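Local atomic coordinates of carbonic anhydrase (Trichomonas vaginalis, PDB entry 6Y04), a protein that probably catalyses the reversible hydration of carbon dioxide to hydrogencarbonate, as a zinc-dependent beta-class carbonic anhydrase. Residues P158-P170 / K174-Y182. Numbering follows the deposited sequence.
Sequences PKNIPIHGLLIHP and KVTTIINGY
Gly-165 O is gripped by two amides of the neighbouring strand, Ile-178 N at 2.7 Å and Ile-179 N at 3.0 Å, both arriving from the same face of its carbonyl plane. This sharing is the mark of a classic beta bulge, in which Ile-178 and Ile-179 together face Gly-165 and the register slips by one residue. Gly-165 N answers with a bond to Ile-179 O. Beyond the bulge the antiparallel pairing is regular: Leu-167 and Thr-176 exchange two backbone bonds, and His-169 N reaches Lys-174 O.

The extra residue turns the Ile-178 side chain toward strand 163-168, where its CG1 lies 3.9 Å from Leu-167 CB. One face of the hairpin carries Leu-166, Ile-168, Val-175 and Thr-177, while Leu-167, Thr-176 and Ile-179 point to the opposite one. On the first, Val-175 divides its branches, CG1 meeting Leu-166 CB and CG2 packing 3.9 Å from Ile-168 CG1.

Toward the C-terminus a side-chain bond to the imidazole of His-164 follows the backbone pairing. With CG anti to the carbonyl carbon (chi1 -41°), its ND1 accepts from Gly-181 N at 3.1 Å, although the donor stands 36° out of the ring plane. The same ring is directed edge-on at Tyr-182, planes at 65°, with His-164 CE1 over the centre of the phenol ring, 3.3 Å above its plane. An Asx turn, Tyr-182 N to Asn-180 OD1 at 3.0 Å, shapes this terminus, while Glu-90 OE1 bonds both His-164 NE2 and Tyr-182 OH, helping to fix the two rings.

Strand 163-168 also pairs with strand 90-96, and Ile-168 packs close to the zinc ligand His-96. The arrangement is a bulged beta hairpin that adds an antiparallel edge strand, within this chain, to the otherwise parallel central sheet of the beta-class carbonic anhydrase fold.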
loop_
_atom_site.group_PDB
_atom_site.type_symbol
_atom_site.label_atom_id
_atom_site.label_comp_id
_atom_site.label_asym_id
_atom_site.label_seq_id
_atom_site.Cartn_x
_atom_site.Cartn_y
_atom_site.Cartn_z
ATOM N N PRO A 158 -4.263 -16.958 10.901
ATOM C CA PRO A 158 -3.869 -18.174 11.618
ATOM C C PRO A 158 -2.797 -17.877 12.661
ATOM O O PRO A 158 -2.022 -16.941 12.496
ATOM C CB PRO A 158 -3.273 -19.080 10.530
ATOM C CG PRO A 158 -3.805 -18.530 9.232
ATOM C CD PRO A 158 -3.977 -17.042 9.462
ATOM N N LYS A 159 -2.757 -18.698 13.716
ATOM C CA LYS A 159 -1.829 -18.527 14.824
ATOM C C LYS A 159 -0.410 -18.916 14.412
ATOM O O LYS A 159 0.556 -18.500 15.051
ATOM C CB LYS A 159 -2.315 -19.326 16.038
ATOM C CG LYS A 159 -3.678 -18.900 16.572
ATOM C CD LYS A 159 -3.732 -17.437 16.982
ATOM C CE LYS A 159 -4.988 -17.052 17.736
ATOM N NZ LYS A 159 -4.869 -15.677 18.281
ATOM N N ASN A 160 -0.298 -19.690 13.327
ATOM C CA ASN A 160 0.983 -20.233 12.910
ATOM C C ASN A 160 1.685 -19.300 11.921
ATOM O O ASN A 160 2.705 -19.681 11.350
ATOM C CB ASN A 160 0.842 -21.654 12.352
ATOM C CG ASN A 160 0.165 -21.707 10.995
ATOM O OD1 ASN A 160 -0.817 -21.017 10.754
ATOM N ND2 ASN A 160 0.683 -22.521 10.092
ATOM N N ILE A 161 1.135 -18.100 11.696
ATOM C CA ILE A 161 1.769 -17.128 10.816
ATOM C C ILE A 161 2.466 -16.084 11.689
ATOM O O ILE A 161 1.806 -15.240 12.296
ATOM C CB ILE A 161 0.741 -16.477 9.856
ATOM C CG1 ILE A 161 0.030 -17.490 8.950
ATOM C CG2 ILE A 161 1.353 -15.315 9.076
ATOM C CD1 ILE A 161 0.864 -18.068 7.831
ATOM N N PRO A 162 3.812 -16.112 11.816
ATOM C CA PRO A 162 4.529 -15.077 12.564
ATOM C C PRO A 162 4.289 -13.654 12.055
ATOM O O PRO A 162 4.220 -13.417 10.848
ATOM C CB PRO A 162 6.009 -15.463 12.417
ATOM C CG PRO A 162 6.053 -16.468 11.286
ATOM C CD PRO A 162 4.707 -17.152 11.289
ATOM N N ILE A 163 4.147 -12.719 13.004
ATOM C CA ILE A 163 4.031 -11.302 12.700
ATOM C C ILE A 163 5.152 -10.538 13.400
ATOM O O ILE A 163 5.180 -10.458 14.633
ATOM C CB ILE A 163 2.644 -10.759 13.084
ATOM C CG1 ILE A 163 1.536 -11.614 12.467
ATOM C CG2 ILE A 163 2.524 -9.301 12.672
ATOM C CD1 ILE A 163 0.303 -11.679 13.308
ATOM N N HIS A 164 6.050 -9.968 12.580
ATOM C CA HIS A 164 7.217 -9.239 13.052
ATOM C C HIS A 164 6.984 -7.735 12.950
ATOM O O HIS A 164 6.174 -7.268 12.157
ATOM C CB HIS A 164 8.476 -9.632 12.263
ATOM C CG HIS A 164 8.586 -11.087 11.976
ATOM N ND1 HIS A 164 9.102 -11.974 12.884
ATOM C CD2 HIS A 164 8.251 -11.810 10.887
ATOM C CE1 HIS A 164 9.079 -13.188 12.369
ATOM N NE2 HIS A 164 8.556 -13.115 11.144
ATOM N N GLY A 165 7.739 -6.989 13.758
ATOM C CA GLY A 165 7.704 -5.542 13.732
ATOM C C GLY A 165 9.099 -4.977 13.507
ATOM O O GLY A 165 10.029 -5.344 14.213
ATOM N N LEU A 166 9.214 -4.105 12.501
ATOM C CA LEU A 166 10.481 -3.485 12.154
ATOM C C LEU A 166 10.312 -1.971 12.121
ATOM O O LEU A 166 9.216 -1.455 11.898
ATOM C CB LEU A 166 10.944 -3.994 10.787
ATOM C CG LEU A 166 11.078 -5.510 10.646
ATOM C CD1 LEU A 166 11.532 -5.879 9.244
ATOM C CD2 LEU A 166 12.034 -6.087 11.678
ATOM N N LEU A 167 11.437 -1.285 12.310
ATOM C CA LEU A 167 11.510 0.154 12.157
ATOM C C LEU A 167 12.645 0.463 11.184
ATOM O O LEU A 167 13.756 -0.048 11.334
ATOM C CB LEU A 167 11.736 0.783 13.538
ATOM C CG LEU A 167 12.033 2.284 13.549
ATOM C CD1 LEU A 167 10.749 3.098 13.482
ATOM C CD2 LEU A 167 12.828 2.666 14.793
ATOM N N ILE A 168 12.326 1.262 10.158
ATOM C CA ILE A 168 13.328 1.721 9.213
ATOM C C ILE A 168 13.487 3.230 9.373
ATOM O O ILE A 168 12.519 3.944 9.638
ATOM C CB ILE A 168 13.002 1.300 7.758
ATOM C CG1 ILE A 168 14.121 1.683 6.787
ATOM C CG2 ILE A 168 11.651 1.834 7.300
ATOM C CD1 ILE A 168 14.000 1.078 5.407
ATOM N N HIS A 169 14.734 3.692 9.224
ATOM C CA HIS A 169 15.026 5.113 9.176
ATOM C C HIS A 169 14.948 5.603 7.732
ATOM O O HIS A 169 15.666 5.112 6.861
ATOM C CB HIS A 169 16.378 5.424 9.831
ATOM C CG HIS A 169 16.559 6.890 10.046
ATOM N ND1 HIS A 169 16.651 7.788 8.988
ATOM C CD2 HIS A 169 16.629 7.628 11.174
ATOM C CE1 HIS A 169 16.771 9.011 9.459
ATOM N NE2 HIS A 169 16.771 8.935 10.795
ATOM N N PRO A 170 14.106 6.615 7.433
ATOM C CA PRO A 170 13.846 6.998 6.042
ATOM C C PRO A 170 15.017 7.669 5.318
ATOM O O PRO A 170 14.998 7.784 4.091
ATOM C CB PRO A 170 12.614 7.909 6.154
ATOM C CG PRO A 170 12.686 8.482 7.553
ATOM C CD PRO A 170 13.364 7.430 8.407
ATOM N N LYS A 174 18.555 2.383 7.929
ATOM C CA LYS A 174 18.839 1.452 9.010
ATOM C C LYS A 174 17.537 0.827 9.509
ATOM O O LYS A 174 16.583 1.534 9.833
ATOM C CB LYS A 174 19.594 2.162 10.140
ATOM C CG LYS A 174 19.944 1.295 11.342
ATOM C CD LYS A 174 20.753 2.035 12.385
ATOM C CE LYS A 174 20.523 1.478 13.772
ATOM N NZ LYS A 174 21.133 2.352 14.802
ATOM N N VAL A 175 17.514 -0.506 9.569
ATOM C CA VAL A 175 16.357 -1.246 10.045
ATOM C C VAL A 175 16.689 -1.814 11.424
ATOM O O VAL A 175 17.760 -2.382 11.624
ATOM C CB VAL A 175 15.954 -2.358 9.052
ATOM C CG1 VAL A 175 14.768 -3.178 9.548
ATOM C CG2 VAL A 175 15.685 -1.811 7.656
ATOM N N THR A 176 15.777 -1.620 12.382
ATOM C CA THR A 176 15.934 -2.213 13.700
ATOM C C THR A 176 14.700 -3.064 14.015
ATOM O O THR A 176 13.574 -2.623 13.805
ATOM C CB THR A 176 16.266 -1.167 14.781
ATOM O OG1 THR A 176 15.156 -0.982 15.660
ATOM C CG2 THR A 176 16.722 0.173 14.249
ATOM N N THR A 177 14.933 -4.275 14.536
ATOM C CA THR A 177 13.885 -5.194 14.946
ATOM C C THR A 177 13.181 -4.645 16.184
ATOM O O THR A 177 13.828 -4.226 17.139
ATOM C CB THR A 177 14.478 -6.589 15.178
ATOM O OG1 THR A 177 15.065 -6.972 13.934
ATOM C CG2 THR A 177 13.475 -7.639 15.599
ATOM N N ILE A 178 11.848 -4.642 16.150
ATOM C CA ILE A 178 11.053 -4.199 17.286
ATOM C C ILE A 178 10.382 -5.415 17.924
ATOM O O ILE A 178 10.517 -5.628 19.126
ATOM C CB ILE A 178 10.039 -3.121 16.859
ATOM C CG1 ILE A 178 10.705 -1.960 16.112
ATOM C CG2 ILE A 178 9.224 -2.638 18.050
ATOM C CD1 ILE A 178 11.737 -1.183 16.914
ATOM N N ILE A 179 9.685 -6.218 17.104
ATOM C CA ILE A 179 9.079 -7.453 17.585
ATOM C C ILE A 179 9.518 -8.623 16.710
ATOM O O ILE A 179 9.425 -8.553 15.489
ATOM C CB ILE A 179 7.543 -7.335 17.671
ATOM C CG1 ILE A 179 7.122 -6.338 18.752
ATOM C CG2 ILE A 179 6.895 -8.690 17.912
ATOM C CD1 ILE A 179 5.642 -6.004 18.747
ATOM N N ASN A 180 9.995 -9.695 17.353
ATOM C CA ASN A 180 10.269 -10.965 16.695
ATOM C C ASN A 180 9.073 -11.886 16.930
ATOM O O ASN A 180 8.740 -12.182 18.074
ATOM C CB ASN A 180 11.571 -11.580 17.221
ATOM C CG ASN A 180 11.897 -12.953 16.662
ATOM O OD1 ASN A 180 11.015 -13.793 16.470
ATOM N ND2 ASN A 180 13.170 -13.192 16.400
ATOM N N GLY A 181 8.438 -12.350 15.843
ATOM C CA GLY A 181 7.132 -12.977 15.954
ATOM C C GLY A 181 7.146 -14.503 15.888
ATOM O O GLY A 181 6.081 -15.098 15.781
ATOM N N TYR A 182 8.323 -15.136 16.007
ATOM C CA TYR A 182 8.442 -16.567 15.748
ATOM C C TYR A 182 7.788 -17.411 16.844
ATOM O O TYR A 182 8.193 -17.185 17.984
ATOM C CB TYR A 182 9.891 -16.975 15.482
ATOM C CG TYR A 182 10.350 -16.568 14.107
ATOM C CD1 TYR A 182 9.623 -16.922 12.983
ATOM C CD2 TYR A 182 11.486 -15.793 13.937
ATOM C CE1 TYR A 182 10.019 -16.515 11.717
ATOM C CE2 TYR A 182 11.899 -15.384 12.681
ATOM C CZ TYR A 182 11.160 -15.740 11.565
ATOM O OH TYR A 182 11.562 -15.325 10.328
#